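Local coordinates for protein homoserine dehydrogenase (Thermoplasma acidophilum, PDB 3ING) that probably catalyses the NADPH-dependent reduction of aspartate semialdehyde to homoserine, a step on the route from aspartate to threonine and methionine, at residues T144-V149 with D283-Q288; P150-L155 with V219-H224; S172-Y177 with Q206-G211. All blocks are in the same frame, centred on the assembly; numbering follows the deposited sequence. Where two conformers were deposited one is given.

Contact 1: residues T144-V149 with D283-Q288; sequences TVAGGV and DGLGYQ. With NA (sodium ion), chain B; EDO (1,2-ethanediol), chain F.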
ATOM      1  N   THR A 144      -7.565  -9.333   8.988  1.00 21.42           N
ATOM      2  CA  THR A 144      -8.886  -9.206   9.583  1.00 22.28           C
ATOM      3  C   THR A 144      -9.859  -8.353   8.753  1.00 26.97           C
ATOM      4  O   THR A 144     -11.030  -8.487   8.958  1.00 25.09           O
ATOM      5  CB  THR A 144      -8.836  -8.597  10.995  1.00 20.86           C
ATOM      6  OG1 THR A 144      -8.372  -7.224  10.900  1.00 18.47           O
ATOM      7  CG2 THR A 144      -7.936  -9.457  11.914  1.00 19.74           C
ATOM      8  N   VAL A 145      -9.386  -7.514   7.825  1.00 23.94           N
ATOM      9  CA  VAL A 145     -10.313  -6.764   6.941  1.00 22.94           C
ATOM     10  C   VAL A 145      -9.845  -6.915   5.492  1.00 26.60           C
ATOM     11  O   VAL A 145      -8.713  -6.542   5.163  1.00 28.67           O
ATOM     12  CB  VAL A 145     -10.389  -5.278   7.276  1.00 23.50           C
ATOM     13  CG1 VAL A 145     -11.439  -4.524   6.312  1.00 19.68           C
ATOM     14  CG2 VAL A 145     -10.725  -5.059   8.744  1.00 21.16           C
ATOM     15  N   ALA A 146     -10.693  -7.482   4.645  1.00 28.53           N
ATOM     16  CA  ALA A 146     -10.345  -7.694   3.233  1.00 31.81           C
ATOM     17  C   ALA A 146      -9.110  -8.565   3.140  1.00 32.08           C
ATOM     18  O   ALA A 146      -8.043  -8.138   2.700  1.00 39.45           O
ATOM     19  CB  ALA A 146     -10.127  -6.355   2.450  1.00 26.72           C
ATOM     20  N   GLY A 147      -9.256  -9.779   3.602  1.00 31.99           N
ATOM     21  CA  GLY A 147      -8.204 -10.797   3.552  1.00 31.78           C
ATOM     22  C   GLY A 147      -6.889 -10.410   2.910  1.00 30.16           C
ATOM     23  O   GLY A 147      -5.981  -9.919   3.560  1.00 37.39           O
ATOM     24  N   GLY A 148      -6.804 -10.595   1.611  1.00 28.29           N
ATOM     25  CA  GLY A 148      -5.560 -10.407   0.909  1.00 31.14           C
ATOM     26  C   GLY A 148      -5.326  -9.042   0.303  1.00 32.67           C
ATOM     27  O   GLY A 148      -4.297  -8.820  -0.327  1.00 39.18           O
ATOM     28  N   VAL A 149      -6.230  -8.099   0.484  1.00 29.11           N
ATOM     29  CA  VAL A 149      -6.000  -6.767  -0.072  1.00 26.52           C
ATOM     30  C   VAL A 149      -5.208  -5.946   0.941  1.00 25.89           C
ATOM     31  O   VAL A 149      -5.626  -5.842   2.066  1.00 26.48           O
ATOM     32  CB  VAL A 149      -7.312  -6.021  -0.385  1.00 26.86           C
ATOM     33  CG1 VAL A 149      -6.978  -4.665  -0.998  1.00 22.21           C
ATOM     34  CG2 VAL A 149      -8.189  -6.842  -1.340  1.00 24.84           C
ATOM     35  N   ASP A 283     -14.569 -12.337  -7.736  1.00 22.57           N
ATOM     36  CA  ASP A 283     -13.746 -13.028  -6.723  1.00 21.82           C
ATOM     37  C   ASP A 283     -12.838 -12.113  -5.918  1.00 23.03           C
ATOM     38  O   ASP A 283     -12.019 -12.589  -5.111  1.00 22.22           O
ATOM     39  CB  ASP A 283     -12.869 -14.077  -7.393  1.00 21.94           C
ATOM     40  CG  ASP A 283     -13.662 -15.181  -8.019  1.00 25.18           C
ATOM     41  OD1 ASP A 283     -14.581 -15.678  -7.351  1.00 27.25           O
ATOM     42  OD2 ASP A 283     -13.391 -15.498  -9.194  1.00 26.03           O
ATOM     43  N   GLY A 284     -13.002 -10.810  -6.081  1.00 22.62           N
ATOM     44  CA  GLY A 284     -12.100  -9.882  -5.429  1.00 23.66           C
ATOM     45  C   GLY A 284     -12.745  -9.050  -4.350  1.00 22.60           C
ATOM     46  O   GLY A 284     -13.969  -9.094  -4.166  1.00 23.82           O
ATOM     47  N   LEU A 285     -11.908  -8.261  -3.677  1.00 22.13           N
ATOM     48  CA  LEU A 285     -12.331  -7.278  -2.673  1.00 21.39           C
ATOM     49  C   LEU A 285     -11.590  -5.970  -2.937  1.00 21.18           C
ATOM     50  O   LEU A 285     -10.640  -5.926  -3.732  1.00 21.76           O
ATOM     51  CB  LEU A 285     -12.016  -7.791  -1.267  1.00 21.95           C
ATOM     52  CG  LEU A 285     -12.698  -9.087  -0.787  1.00 27.44           C
ATOM     53  CD1 LEU A 285     -12.205  -9.494   0.654  1.00 24.08           C
ATOM     54  CD2 LEU A 285     -14.151  -8.872  -0.768  1.00 21.62           C
ATOM     55  N   GLY A 286     -12.000  -4.894  -2.292  1.00 23.05           N
ATOM     56  CA  GLY A 286     -11.319  -3.620  -2.495  1.00 21.75           C
ATOM     57  C   GLY A 286     -11.997  -2.491  -1.777  1.00 21.88           C
ATOM     58  O   GLY A 286     -13.076  -2.664  -1.224  1.00 20.27           O
ATOM     59  N   TYR A 287     -11.339  -1.340  -1.787  1.00 20.93           N
ATOM     60  CA  TYR A 287     -11.800  -0.180  -1.090  1.00 19.73           C
ATOM     61  C   TYR A 287     -11.236   1.141  -1.650  1.00 19.76           C
ATOM     62  O   TYR A 287     -10.347   1.179  -2.532  1.00 17.63           O
ATOM     63  CB  TYR A 287     -11.421  -0.291   0.400  1.00 22.36           C
ATOM     64  CG  TYR A 287      -9.911  -0.277   0.616  1.00 23.91           C
ATOM     65  CD1 TYR A 287      -9.222   0.901   0.705  1.00 18.39           C
ATOM     66  CD2 TYR A 287      -9.190  -1.451   0.696  1.00 19.86           C
ATOM     67  CE1 TYR A 287      -7.818   0.934   0.882  1.00 18.09           C
ATOM     68  CE2 TYR A 287      -7.808  -1.429   0.860  1.00 21.40           C
ATOM     69  CZ  TYR A 287      -7.129  -0.231   0.963  1.00 22.53           C
ATOM     70  OH  TYR A 287      -5.732  -0.212   1.151  1.00 21.32           O
ATOM     71  N   GLN A 288     -11.717   2.231  -1.078  0.50 20.64           N
ATOM     72  CA  GLN A 288     -11.293   3.553  -1.449  0.50 21.13           C
ATOM     73  C   GLN A 288     -11.064   4.327  -0.150  0.50 21.46           C
ATOM     74  O   GLN A 288     -11.936   4.303   0.720  0.50 20.18           O
ATOM     75  CB  GLN A 288     -12.384   4.214  -2.297  0.50 22.96           C
ATOM     76  CG  GLN A 288     -12.095   5.615  -2.740  0.50 23.63           C
ATOM     77  CD  GLN A 288     -13.156   6.192  -3.659  0.50 20.49           C
ATOM     78  OE1 GLN A 288     -14.189   6.701  -3.203  0.50 27.48           O
ATOM     79  NE2 GLN A 288     -12.876   6.194  -4.952  0.50 16.12           N
TER
HETATM   80 NA    NA B 325      -6.287  -6.701   4.424  1.00 28.32          NA
HETATM   81  C1  EDO F 329     -17.319  -9.263  -4.354  1.00 65.40           C
HETATM   82  O1  EDO F 329     -16.854  -9.054  -5.696  1.00 68.42           O
HETATM   83  C2  EDO F 329     -17.585 -10.744  -4.074  1.00 65.03           C
HETATM   84  O2  EDO F 329     -16.430 -11.346  -3.467  1.00 64.13           O
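The ring of Tyr287 meets the side chain of Val149 obliquely, its CE2 lying 3.8 Å from the methyl CG1 of Val149, and the two side chains run alongside each other, pointing opposite ways. Phe167 packs its own ring against that of Tyr287, the two planes only about 20° apart, and Leu151 and Val154 add further apolar contact. The phenol OH is hydrogen-bonded to the carbonyl of Pro150. A tyrosine suits this place because a broad apolar ring fills the interior while a single polar atom at its end finds an acceptor.

Beta-branched Val149 divides its two methyls between two partners. With CG1 anti to the backbone N (chi1 -178°), CG2 falls beside that N and comes 3.5 Å from the O of Leu285 and 3.9 Å from its CB. Further along, CD1 of Leu285 presses on the backbone of the loop, 3.7 Å from the CA of Ala146. The small alanine methyl lets the leucine come this close. No hydrogen bond joins the segments; the contact is wholly one of packing.

Behind this apolar surface the loop curls around a sodium ion. The O of Val145 lies 2.5 Å from the sodium, the O of Ala146 lies 2.9 Å from the sodium, and the O of Val149 lies 2.6 Å from the sodium; the backbone O and carboxylate OE2 of Glu142 complete the site. Gly147, whose unusual backbone angles suit a residue without a side chain, touches the bound NADPH. The loop runs from strand 139-140 to helix 152-157, with Val145 leaning on helix 212-226, while strand 286-291 lies in the antiparallel sheet between strands 164-170 and 296-301, the latter also touched by Val149.

Contact 2: residues P150-L155 with V219-H224; sequences PLFSVL and VILVNH
Phe152 overlaps the imidazole of His224: its CD1 sits over the centre of that ring, 3.4 Å above the plane. The rings of Phe152 and His224 are inclined at 47° with centroids 4.6 Å apart, and the two side chains lie side by side, each extending toward the other's helix. His224 has its CG anti to the backbone N (chi1 -175°), and its ND1 is hydrogen-bonded to the hydroxyl of Tyr141, which limits rotation of the imidazole; Tyr141 also meets the Phe152 ring edge-to-face. A histidine suits this position by offering a flat surface to the phenylalanine and a polar atom to the tyrosine.

The far end of Phe152 is held by aliphatic groups. Its CZ lies 3.7 Å from CG2 of Ile220, and CD2 of Leu221 approaches the same CZ at 4.0 Å, both side chains standing roughly perpendicular to the phenylalanine. Beta-branched Ile220 brings a methyl to the ring from close to its own backbone, whereas Leu221, which starts out along the flank of its helix, needs the extra length of a leucine to arrive.

In the catalytic domain, helices 152-157 and 212-226 pack together beside the antiparallel sheet, where Leu151 and Leu221 both touch Phe167 of strand 164-170. Leu151 occupies the N-cap position of helix 152-157, and the Glu142 carboxylate accepts hydrogen bonds from the amides of Leu151, Phe152 and Ser153. The forked end of Leu151 serves two neighbours: CD2 lies over the centre of the Phe152 ring and also reaches CD2 of Leu221 at 3.9 Å. One turn further on, CD1 of Leu155 touches CD2 of His224 at 3.9 Å.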
ATOM      1  N   PRO A 150      -4.064  -5.380   0.549  1.00 27.00           N
ATOM      2  CA  PRO A 150      -3.344  -4.514   1.487  1.00 24.36           C
ATOM      3  C   PRO A 150      -4.173  -3.317   1.930  1.00 23.11           C
ATOM      4  O   PRO A 150      -4.684  -2.548   1.109  1.00 22.00           O
ATOM      5  CB  PRO A 150      -2.123  -4.046   0.682  1.00 26.29           C
ATOM      6  CG  PRO A 150      -1.966  -5.077  -0.387  1.00 27.82           C
ATOM      7  CD  PRO A 150      -3.356  -5.523  -0.729  1.00 28.03           C
ATOM      8  N   LEU A 151      -4.297  -3.155   3.250  1.00 22.44           N
ATOM      9  CA  LEU A 151      -5.160  -2.163   3.818  1.00 20.45           C
ATOM     10  C   LEU A 151      -4.427  -1.529   4.997  1.00 20.76           C
ATOM     11  O   LEU A 151      -4.038  -0.358   4.929  1.00 21.60           O
ATOM     12  CB  LEU A 151      -6.497  -2.839   4.227  1.00 22.18           C
ATOM     13  CG  LEU A 151      -7.705  -1.926   4.456  1.00 23.18           C
ATOM     14  CD1 LEU A 151      -9.042  -2.704   4.473  1.00 23.37           C
ATOM     15  CD2 LEU A 151      -7.553  -1.110   5.693  1.00 22.14           C
ATOM     16  N   PHE A 152      -4.203  -2.275   6.075  1.00 20.99           N
ATOM     17  CA  PHE A 152      -3.588  -1.627   7.253  1.00 18.73           C
ATOM     18  C   PHE A 152      -2.140  -1.275   6.988  1.00 17.62           C
ATOM     19  O   PHE A 152      -1.647  -0.255   7.487  1.00 21.12           O
ATOM     20  CB  PHE A 152      -3.826  -2.433   8.533  1.00 18.85           C
ATOM     21  CG  PHE A 152      -5.266  -2.490   8.910  1.00 24.38           C
ATOM     22  CD1 PHE A 152      -5.954  -1.333   9.268  1.00 21.16           C
ATOM     23  CD2 PHE A 152      -5.971  -3.643   8.786  1.00 22.53           C
ATOM     24  CE1 PHE A 152      -7.281  -1.372   9.544  1.00 22.02           C
ATOM     25  CE2 PHE A 152      -7.305  -3.686   9.103  1.00 25.09           C
ATOM     26  CZ  PHE A 152      -7.958  -2.545   9.479  1.00 22.98           C
ATOM     27  N   SER A 153      -1.463  -2.069   6.185  1.00 20.62           N
ATOM     28  CA  SER A 153      -0.065  -1.777   5.833  1.00 20.71           C
ATOM     29  C   SER A 153      -0.001  -0.482   4.987  1.00 21.15           C
ATOM     30  O   SER A 153       0.977   0.288   5.051  1.00 22.87           O
ATOM     31  CB  SER A 153       0.535  -2.959   5.088  1.00 19.46           C
ATOM     32  OG  SER A 153      -0.170  -3.370   3.910  1.00 20.47           O
ATOM     33  N   VAL A 154      -1.055  -0.266   4.185  1.00 21.92           N
ATOM     34  CA  VAL A 154      -1.188   0.966   3.357  1.00 22.40           C
ATOM     35  C   VAL A 154      -1.424   2.175   4.262  1.00 22.25           C
ATOM     36  O   VAL A 154      -0.807   3.250   4.119  1.00 20.86           O
ATOM     37  CB  VAL A 154      -2.323   0.807   2.358  1.00 21.38           C
ATOM     38  CG1 VAL A 154      -2.656   2.132   1.632  1.00 21.29           C
ATOM     39  CG2 VAL A 154      -1.984  -0.340   1.362  1.00 19.13           C
ATOM     40  N   LEU A 155      -2.343   1.996   5.194  1.00 22.26           N
ATOM     41  CA  LEU A 155      -2.676   3.062   6.149  1.00 23.25           C
ATOM     42  C   LEU A 155      -1.483   3.351   7.039  1.00 23.15           C
ATOM     43  O   LEU A 155      -1.236   4.516   7.356  1.00 21.47           O
ATOM     44  CB  LEU A 155      -3.908   2.695   6.981  1.00 23.16           C
ATOM     45  CG  LEU A 155      -5.276   2.595   6.304  1.00 23.33           C
ATOM     46  CD1 LEU A 155      -6.287   2.101   7.261  1.00 18.20           C
ATOM     47  CD2 LEU A 155      -5.704   3.923   5.750  1.00 27.69           C
ATOM     48  N   VAL A 219     -15.761  -2.460  12.884  1.00 23.48           N
ATOM     49  CA  VAL A 219     -15.276  -2.054  14.225  1.00 23.07           C
ATOM     50  C   VAL A 219     -13.775  -1.850  14.158  1.00 23.38           C
ATOM     51  O   VAL A 219     -13.253  -0.869  14.643  1.00 20.01           O
ATOM     52  CB  VAL A 219     -15.576  -3.099  15.303  1.00 19.87           C
ATOM     53  CG1 VAL A 219     -14.894  -2.743  16.620  1.00 22.28           C
ATOM     54  CG2 VAL A 219     -17.082  -3.260  15.485  1.00 16.99           C
ATOM     55  N   ILE A 220     -13.091  -2.817  13.590  1.00 21.75           N
ATOM     56  CA  ILE A 220     -11.641  -2.766  13.475  1.00 20.61           C
ATOM     57  C   ILE A 220     -11.243  -1.533  12.664  1.00 21.88           C
ATOM     58  O   ILE A 220     -10.332  -0.792  13.049  1.00 19.08           O
ATOM     59  CB  ILE A 220     -11.082  -4.077  12.858  1.00 21.49           C
ATOM     60  CG1 ILE A 220     -11.432  -5.247  13.766  1.00 20.41           C
ATOM     61  CG2 ILE A 220      -9.516  -3.965  12.578  1.00 18.67           C
ATOM     62  CD1 ILE A 220     -11.170  -6.605  13.161  1.00 16.59           C
ATOM     63  N   LEU A 221     -11.964  -1.289  11.569  1.00 22.62           N
ATOM     64  CA  LEU A 221     -11.686  -0.124  10.707  1.00 21.45           C
ATOM     65  C   LEU A 221     -11.897   1.203  11.425  1.00 23.08           C
ATOM     66  O   LEU A 221     -11.015   2.055  11.412  1.00 23.35           O
ATOM     67  CB  LEU A 221     -12.550  -0.154   9.429  1.00 20.41           C
ATOM     68  CG  LEU A 221     -12.197  -1.143   8.331  1.00 21.79           C
ATOM     69  CD1 LEU A 221     -13.395  -1.292   7.372  1.00 16.56           C
ATOM     70  CD2 LEU A 221     -10.930  -0.716   7.598  1.00 19.51           C
ATOM     71  N   VAL A 222     -13.063   1.394  12.022  1.00 22.70           N
ATOM     72  CA  VAL A 222     -13.358   2.662  12.699  1.00 21.52           C
ATOM     73  C   VAL A 222     -12.382   2.869  13.860  1.00 22.19           C
ATOM     74  O   VAL A 222     -11.851   3.957  14.030  1.00 22.05           O
ATOM     75  CB  VAL A 222     -14.846   2.795  13.133  1.00 21.32           C
ATOM     76  CG1 VAL A 222     -15.187   1.889  14.378  1.00 19.21           C
ATOM     77  CG2 VAL A 222     -15.205   4.308  13.398  1.00 21.52           C
ATOM     78  N   ASN A 223     -12.093   1.822  14.643  1.00 23.86           N
ATOM     79  CA  ASN A 223     -11.141   1.963  15.782  1.00 22.81           C
ATOM     80  C   ASN A 223      -9.713   2.243  15.294  1.00 23.86           C
ATOM     81  O   ASN A 223      -9.008   3.075  15.841  1.00 22.03           O
ATOM     82  CB  ASN A 223     -11.150   0.721  16.691  1.00 20.75           C
ATOM     83  CG  ASN A 223     -12.458   0.524  17.409  1.00 21.14           C
ATOM     84  OD1 ASN A 223     -13.298   1.430  17.471  1.00 19.96           O
ATOM     85  ND2 ASN A 223     -12.602  -0.640  18.044  1.00 21.05           N
ATOM     86  N   HIS A 224      -9.274   1.527  14.268  1.00 20.40           N
ATOM     87  CA  HIS A 224      -7.982   1.815  13.677  1.00 20.60           C
ATOM     88  C   HIS A 224      -7.857   3.261  13.129  1.00 22.64           C
ATOM     89  O   HIS A 224      -6.922   3.949  13.428  1.00 21.86           O
ATOM     90  CB  HIS A 224      -7.691   0.895  12.507  1.00 20.89           C
ATOM     91  CG  HIS A 224      -6.321   1.083  11.951  1.00 24.59           C
ATOM     92  ND1 HIS A 224      -5.268   0.259  12.289  1.00 25.82           N
ATOM     93  CD2 HIS A 224      -5.809   2.019  11.120  1.00 29.02           C
ATOM     94  CE1 HIS A 224      -4.172   0.668  11.673  1.00 32.54           C
ATOM     95  NE2 HIS A 224      -4.468   1.738  10.969  1.00 23.53           N
TER

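Contact 3: residues S172-Y177 with Q206-G211; sequences SSTINY and QDDLNG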
ATOM      1  N   SER A 172     -16.179  -7.770   2.858  1.00 23.24           N
ATOM      2  CA  SER A 172     -16.699  -9.048   3.398  1.00 25.72           C
ATOM      3  C   SER A 172     -17.070  -9.850   2.147  1.00 21.19           C
ATOM      4  O   SER A 172     -17.992  -9.499   1.434  1.00 23.84           O
ATOM      5  CB  SER A 172     -17.903  -8.813   4.337  1.00 25.41           C
ATOM      6  OG  SER A 172     -18.405 -10.010   4.954  1.00 25.06           O
ATOM      7  N   SER A 173     -16.319 -10.916   1.900  0.50 23.83           N
ATOM      8  CA  SER A 173     -16.438 -11.694   0.668  0.50 24.73           C
ATOM      9  C   SER A 173     -17.759 -12.418   0.503  0.50 24.78           C
ATOM     10  O   SER A 173     -18.584 -12.054  -0.370  0.50 25.04           O
ATOM     11  CB  SER A 173     -15.320 -12.720   0.591  0.50 27.15           C
ATOM     12  OG  SER A 173     -14.062 -12.112   0.455  0.50 34.02           O
ATOM     13  N   THR A 174     -17.973 -13.424   1.353  1.00 22.70           N
ATOM     14  CA  THR A 174     -19.102 -14.357   1.166  1.00 22.45           C
ATOM     15  C   THR A 174     -20.462 -13.664   0.984  1.00 22.32           C
ATOM     16  O   THR A 174     -21.214 -14.003   0.055  1.00 21.54           O
ATOM     17  CB  THR A 174     -19.131 -15.445   2.262  1.00 20.71           C
ATOM     18  OG1 THR A 174     -17.942 -16.204   2.165  1.00 24.09           O
ATOM     19  CG2 THR A 174     -20.376 -16.406   2.102  1.00 18.25           C
ATOM     20  N   ILE A 175     -20.767 -12.665   1.811  1.00 22.22           N
ATOM     21  CA  ILE A 175     -22.067 -11.962   1.672  1.00 21.89           C
ATOM     22  C   ILE A 175     -22.157 -11.298   0.308  1.00 21.30           C
ATOM     23  O   ILE A 175     -23.193 -11.310  -0.337  1.00 21.19           O
ATOM     24  CB  ILE A 175     -22.325 -10.959   2.845  1.00 25.96           C
ATOM     25  CG1 ILE A 175     -23.776 -10.441   2.817  1.00 25.55           C
ATOM     26  CG2 ILE A 175     -21.267  -9.845   2.874  1.00 24.13           C
ATOM     27  CD1 ILE A 175     -24.291  -9.856   4.144  1.00 25.68           C
ATOM     28  N   ASN A 176     -21.048 -10.762  -0.178  1.00 22.55           N
ATOM     29  CA  ASN A 176     -21.067 -10.094  -1.457  1.00 19.88           C
ATOM     30  C   ASN A 176     -21.194 -11.075  -2.633  1.00 20.13           C
ATOM     31  O   ASN A 176     -21.926 -10.850  -3.588  1.00 20.01           O
ATOM     32  CB  ASN A 176     -19.855  -9.173  -1.581  1.00 21.86           C
ATOM     33  CG  ASN A 176     -20.163  -7.781  -1.107  1.00 24.54           C
ATOM     34  OD1 ASN A 176     -20.916  -7.054  -1.771  1.00 25.79           O
ATOM     35  ND2 ASN A 176     -19.627  -7.402   0.073  1.00 24.35           N
ATOM     36  N   TYR A 177     -20.492 -12.190  -2.516  1.00 21.90           N
ATOM     37  CA  TYR A 177     -20.520 -13.259  -3.492  1.00 22.92           C
ATOM     38  C   TYR A 177     -21.926 -13.788  -3.565  1.00 22.12           C
ATOM     39  O   TYR A 177     -22.484 -14.043  -4.670  1.00 22.02           O
ATOM     40  CB  TYR A 177     -19.546 -14.343  -3.013  1.00 24.32           C
ATOM     41  CG  TYR A 177     -19.228 -15.448  -3.978  1.00 28.52           C
ATOM     42  CD1 TYR A 177     -18.471 -15.203  -5.102  1.00 29.55           C
ATOM     43  CD2 TYR A 177     -19.624 -16.759  -3.731  1.00 27.92           C
ATOM     44  CE1 TYR A 177     -18.146 -16.220  -5.992  1.00 32.19           C
ATOM     45  CE2 TYR A 177     -19.306 -17.775  -4.608  1.00 34.18           C
ATOM     46  CZ  TYR A 177     -18.556 -17.495  -5.737  1.00 31.90           C
ATOM     47  OH  TYR A 177     -18.166 -18.471  -6.624  1.00 33.99           O
ATOM     48  N   GLN A 206     -23.276 -18.552   9.004  0.80 24.44           N
ATOM     49  CA  GLN A 206     -24.329 -17.590   9.379  0.80 21.00           C
ATOM     50  C   GLN A 206     -23.736 -16.221   9.723  0.80 24.04           C
ATOM     51  O   GLN A 206     -24.377 -15.177   9.504  0.80 22.68           O
ATOM     52  CB  GLN A 206     -25.150 -18.151  10.519  0.80 24.40           C
ATOM     53  CG  GLN A 206     -25.903 -19.434  10.105  0.80 27.67           C
ATOM     54  CD  GLN A 206     -27.015 -19.824  11.065  0.80 40.11           C
ATOM     55  OE1 GLN A 206     -26.814 -19.850  12.280  0.80 41.59           O
ATOM     56  NE2 GLN A 206     -28.207 -20.144  10.511  0.80 42.80           N
ATOM     57  N   ASP A 207     -22.492 -16.205  10.202  1.00 21.50           N
ATOM     58  CA  ASP A 207     -21.769 -14.932  10.446  1.00 22.13           C
ATOM     59  C   ASP A 207     -21.636 -14.111   9.162  1.00 23.72           C
ATOM     60  O   ASP A 207     -21.619 -12.892   9.202  1.00 23.10           O
ATOM     61  CB  ASP A 207     -20.353 -15.165  10.979  1.00 21.89           C
ATOM     62  CG  ASP A 207     -20.325 -15.697  12.378  1.00 25.77           C
ATOM     63  OD1 ASP A 207     -21.420 -15.947  12.937  1.00 22.51           O
ATOM     64  OD2 ASP A 207     -19.192 -15.909  12.876  1.00 25.93           O
ATOM     65  N   ASP A 208     -21.484 -14.786   8.028  1.00 22.93           N
ATOM     66  CA  ASP A 208     -21.425 -14.116   6.723  1.00 18.71           C
ATOM     67  C   ASP A 208     -22.814 -13.600   6.323  1.00 20.83           C
ATOM     68  O   ASP A 208     -22.985 -12.437   5.971  1.00 23.81           O
ATOM     69  CB  ASP A 208     -20.963 -15.080   5.641  1.00 21.24           C
ATOM     70  CG  ASP A 208     -19.484 -15.414   5.730  1.00 26.01           C
ATOM     71  OD1 ASP A 208     -18.688 -14.466   5.734  1.00 26.49           O
ATOM     72  OD2 ASP A 208     -19.136 -16.610   5.706  1.00 27.52           O
ATOM     73  N   LEU A 209     -23.795 -14.484   6.367  1.00 24.16           N
ATOM     74  CA  LEU A 209     -25.138 -14.178   5.834  1.00 22.90           C
ATOM     75  C   LEU A 209     -25.862 -13.148   6.674  1.00 23.71           C
ATOM     76  O   LEU A 209     -26.692 -12.399   6.168  1.00 24.01           O
ATOM     77  CB  LEU A 209     -25.981 -15.465   5.692  1.00 25.97           C
ATOM     78  CG  LEU A 209     -25.324 -16.534   4.796  1.00 26.94           C
ATOM     79  CD1 LEU A 209     -26.168 -17.816   4.734  1.00 27.76           C
ATOM     80  CD2 LEU A 209     -25.018 -15.988   3.374  1.00 24.21           C
ATOM     81  N   ASN A 210     -25.575 -13.068   7.959  1.00 24.13           N
ATOM     82  CA  ASN A 210     -26.291 -12.044   8.723  1.00 24.83           C
ATOM     83  C   ASN A 210     -25.526 -10.727   8.766  1.00 24.64           C
ATOM     84  O   ASN A 210     -25.995  -9.760   9.337  1.00 25.80           O
ATOM     85  CB  ASN A 210     -26.734 -12.545  10.077  1.00 24.93           C
ATOM     86  CG  ASN A 210     -25.610 -12.946  10.937  1.00 26.95           C
ATOM     87  OD1 ASN A 210     -24.487 -12.490  10.741  1.00 33.22           O
ATOM     88  ND2 ASN A 210     -25.886 -13.842  11.899  1.00 31.19           N
ATOM     89  N   GLY A 211     -24.386 -10.668   8.068  1.00 22.58           N
ATOM     90  CA  GLY A 211     -23.614  -9.423   7.977  1.00 22.95           C
ATOM     91  C   GLY A 211     -22.689  -9.164   9.167  1.00 22.28           C
ATOM     92  O   GLY A 211     -22.035  -8.116   9.249  1.00 22.50           O
TER
HETATM   93  O   HOH W   1     -19.398 -12.331   4.315  1.00 21.25           O
HETATM   94  O   HOH W   2     -20.842 -10.411   6.505  1.00 21.93           O
HETATM   95  O   HOH W   3     -16.677 -14.416   4.168  1.00 26.67           O
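The first turn of helix 173-183 comes close to the short helix 206-209, with the CA of Ile175 only 5.5 Å from the CA of Asp208. Both belong to the catalytic domain. Gly211, two residues past the short helix, is the first to leave helical backbone angles (phi 83°) and stands at the N-cap of helix 212-226. Glycine is required there, since a CB would jam against the preceding carbonyl O.

Thr174 lies roughly crosswise to Asp208, with CB of Thr174 3.5 Å from CG of Asp208. Ile175 has its CG1 anti to the backbone N (chi1 -170°), and the chain ends with CD1 3.4 Å from the O of Asp208 and 3.9 Å from the CA of Gly211; the long, branched chain reaches across to the backbone of both residues.

Water supplies the polar links. One molecule accepts from the N of Ile175 and donates both to OG of Ser172 (2.6 Å) and to OD1 of Asp208 (2.7 Å). A second joins the same OG to the backbone O of Asp208, and a third accepts from the N of Thr174 while donating to OD1 of Asp208 (2.5 Å). The carboxylate thus serves, through water, the amides of Thr174 and Ile175 in the first turn of the helix, while its OD2 accepts from the N of Glu202, a residue that binds NADPH. An alanine in place of Asp208 would probably leave that Glu202 amide without its acceptor, take from two waters the carboxylate oxygen to which they donate, and open a gap beside the CB of Thr174. Ser172 OG is also hydrogen-bonded to Asp213. Four residues back along the chain from Asn176, the O of Ser172 accepts from ND2 of Asn176 at 3.0 Å, almost straight at 171° and with that oxygen in the amide plane.

Overall arrangement
Past strand 139-140, at the edge of the mixed sheet, the chain opens contacts 1, 2 and 3 in that order, then closes them in reverse. Residues 206-211 return to 172-177 and close contact 3, the shortest loop; 219-224 then reach 150-155 for contact 2, and 283-288 come back to 144-149 for contact 1. The three loops therefore nest, and none cross. Contact 1 lies between the others and touches both: Tyr287 joins it to the start of contact 2, and Leu285 packs on Ser173 of contact 3. Together they tie the sodium-binding loop, the antiparallel sheet, helices 152-157 and 212-226, and helices 173-183 and 206-209 to one another.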